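Local coordinates for protein aminotransferase, class III (Thermomicrobium roseum, PDB 6IO1) that probably transfers amino groups between amines and carbonyl acceptors as a thermostable, (S)-enantioselective omega-transaminase that uses pyridoxal 5'-phosphate, at residues 145-150 with 220-225. Sequence-based numbering, arbitrary orientation.
Sequences VKILSR and TIAAFI
K146 and T220 lie side by side and point the same way where the neighbouring parallel strands 146-150 and 221-226 begin. Extended beyond CG, the lysine passes T220 O with CB and CG, runs CD and CE beside T220 OG1 and brings NZ to that hydroxyl in a weak hydrogen bond (3.2 Å). NZ also forms a salt bridge with E216 OE1, and T220 OG1 is bonded to G217 O. An alanine in place of K146 would probably leave E216 without its charge mate and T220 OG1 without its methylene cover. On the same face, L148 crosses I221 at about a right angle, CD1 against CG2 at 3.8 Å, and its CB meets F224 CD2 obliquely at 3.7 Å. F224 CZ meets R150 CD (3.9 Å) and lies over one guanidinium face, the planes 62° apart; R150 NH2 binds E227 O. On the opposite face I147 CD1 touches A223 CB, under helix 121-138; I147 CG2 also meets I225 CG2 (3.8 Å). A beta bulge at A222 shifts the register by one, yet A222 N still reaches K146 O (2.8 Å); beyond it, L148 N binds A223 O almost straight (177°). At the C-terminal ends a water accepts from R150 NE and donates to I225 O. The contact joins two inner strands of the large-domain sheet of this fold-type I enzyme, the I225 side chain about 8 Å from the bound PMP. Backbone bonds and apolar contacts thus hold the buried middle, while E216 and E227 O take up the charged ends.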
# COMPACT_ATOMS: atom_id res chain seq x y z
N VAL B 145 -16.67 -15.59 7.75
CA VAL B 145 -15.97 -14.34 7.49
C VAL B 145 -15.17 -13.85 8.69
O VAL B 145 -14.32 -12.96 8.55
CB VAL B 145 -16.97 -13.24 7.05
CG1 VAL B 145 -17.66 -13.64 5.75
CG2 VAL B 145 -17.99 -12.98 8.15
N LYS B 146 -15.41 -14.42 9.87
CA LYS B 146 -14.74 -13.94 11.08
C LYS B 146 -13.24 -14.23 11.02
O LYS B 146 -12.81 -15.28 10.54
CB LYS B 146 -15.34 -14.59 12.32
CG LYS B 146 -16.81 -14.27 12.53
CD LYS B 146 -17.32 -14.87 13.83
CE LYS B 146 -18.84 -14.79 13.92
NZ LYS B 146 -19.36 -15.53 15.10
N ILE B 147 -12.44 -13.30 11.53
CA ILE B 147 -10.99 -13.43 11.53
C ILE B 147 -10.50 -13.45 12.97
O ILE B 147 -10.80 -12.54 13.75
CB ILE B 147 -10.31 -12.29 10.74
CG1 ILE B 147 -10.78 -12.30 9.28
CG2 ILE B 147 -8.80 -12.42 10.82
CD1 ILE B 147 -10.16 -13.40 8.44
N LEU B 148 -9.74 -14.49 13.31
CA LEU B 148 -9.16 -14.61 14.64
C LEU B 148 -7.80 -13.92 14.67
O LEU B 148 -6.95 -14.16 13.80
CB LEU B 148 -9.01 -16.08 15.04
CG LEU B 148 -10.30 -16.83 15.41
CD1 LEU B 148 -10.03 -18.32 15.53
CD2 LEU B 148 -10.90 -16.28 16.69
N SER B 149 -7.59 -13.07 15.68
CA SER B 149 -6.33 -12.38 15.89
C SER B 149 -6.05 -12.36 17.38
O SER B 149 -6.83 -12.90 18.18
CB SER B 149 -6.37 -10.96 15.30
OG SER B 149 -5.08 -10.39 15.28
N ARG B 150 -4.93 -11.77 17.77
CA ARG B 150 -4.50 -11.78 19.16
C ARG B 150 -4.23 -10.37 19.66
O ARG B 150 -3.94 -9.46 18.89
CB ARG B 150 -3.25 -12.65 19.35
CG ARG B 150 -3.44 -14.10 18.92
CD ARG B 150 -2.12 -14.84 18.88
NE ARG B 150 -1.22 -14.30 17.86
CZ ARG B 150 0.02 -14.74 17.65
NH1 ARG B 150 0.50 -15.73 18.38
NH2 ARG B 150 0.76 -14.19 16.70
N THR B 220 -18.34 -20.11 11.24
CA THR B 220 -18.34 -18.68 10.95
C THR B 220 -16.94 -18.07 10.92
O THR B 220 -16.81 -16.88 10.63
CB THR B 220 -19.19 -17.93 11.98
OG1 THR B 220 -18.57 -18.01 13.27
CG2 THR B 220 -20.59 -18.52 12.05
N ILE B 221 -15.90 -18.86 11.18
CA ILE B 221 -14.53 -18.35 11.29
C ILE B 221 -13.77 -18.72 10.02
O ILE B 221 -13.51 -19.90 9.76
CB ILE B 221 -13.83 -18.89 12.54
CG1 ILE B 221 -14.62 -18.51 13.80
CG2 ILE B 221 -12.41 -18.35 12.62
CD1 ILE B 221 -14.02 -19.04 15.08
N ALA B 222 -13.42 -17.70 9.23
CA ALA B 222 -12.69 -17.93 7.99
C ALA B 222 -11.23 -18.30 8.24
O ALA B 222 -10.71 -19.24 7.64
CB ALA B 222 -12.77 -16.68 7.10
N ALA B 223 -10.55 -17.58 9.14
CA ALA B 223 -9.12 -17.79 9.29
C ALA B 223 -8.62 -17.24 10.62
O ALA B 223 -9.32 -16.52 11.33
CB ALA B 223 -8.34 -17.16 8.13
N PHE B 224 -7.38 -17.62 10.94
CA PHE B 224 -6.61 -17.10 12.06
C PHE B 224 -5.36 -16.45 11.48
O PHE B 224 -4.68 -17.05 10.65
CB PHE B 224 -6.26 -18.23 13.04
CG PHE B 224 -5.23 -17.86 14.10
CD1 PHE B 224 -3.88 -17.78 13.80
CD2 PHE B 224 -5.63 -17.65 15.41
CE1 PHE B 224 -2.95 -17.46 14.77
CE2 PHE B 224 -4.70 -17.33 16.39
CZ PHE B 224 -3.36 -17.24 16.07
N ILE B 225 -5.06 -15.23 11.91
CA ILE B 225 -3.90 -14.49 11.42
C ILE B 225 -2.98 -14.19 12.60
O ILE B 225 -3.45 -13.76 13.67
CB ILE B 225 -4.30 -13.21 10.68
CG1 ILE B 225 -3.07 -12.51 10.10
CG2 ILE B 225 -5.10 -12.27 11.58
CD1 ILE B 225 -3.38 -11.48 9.05
O HOH W 1 -2.47 -12.46 15.79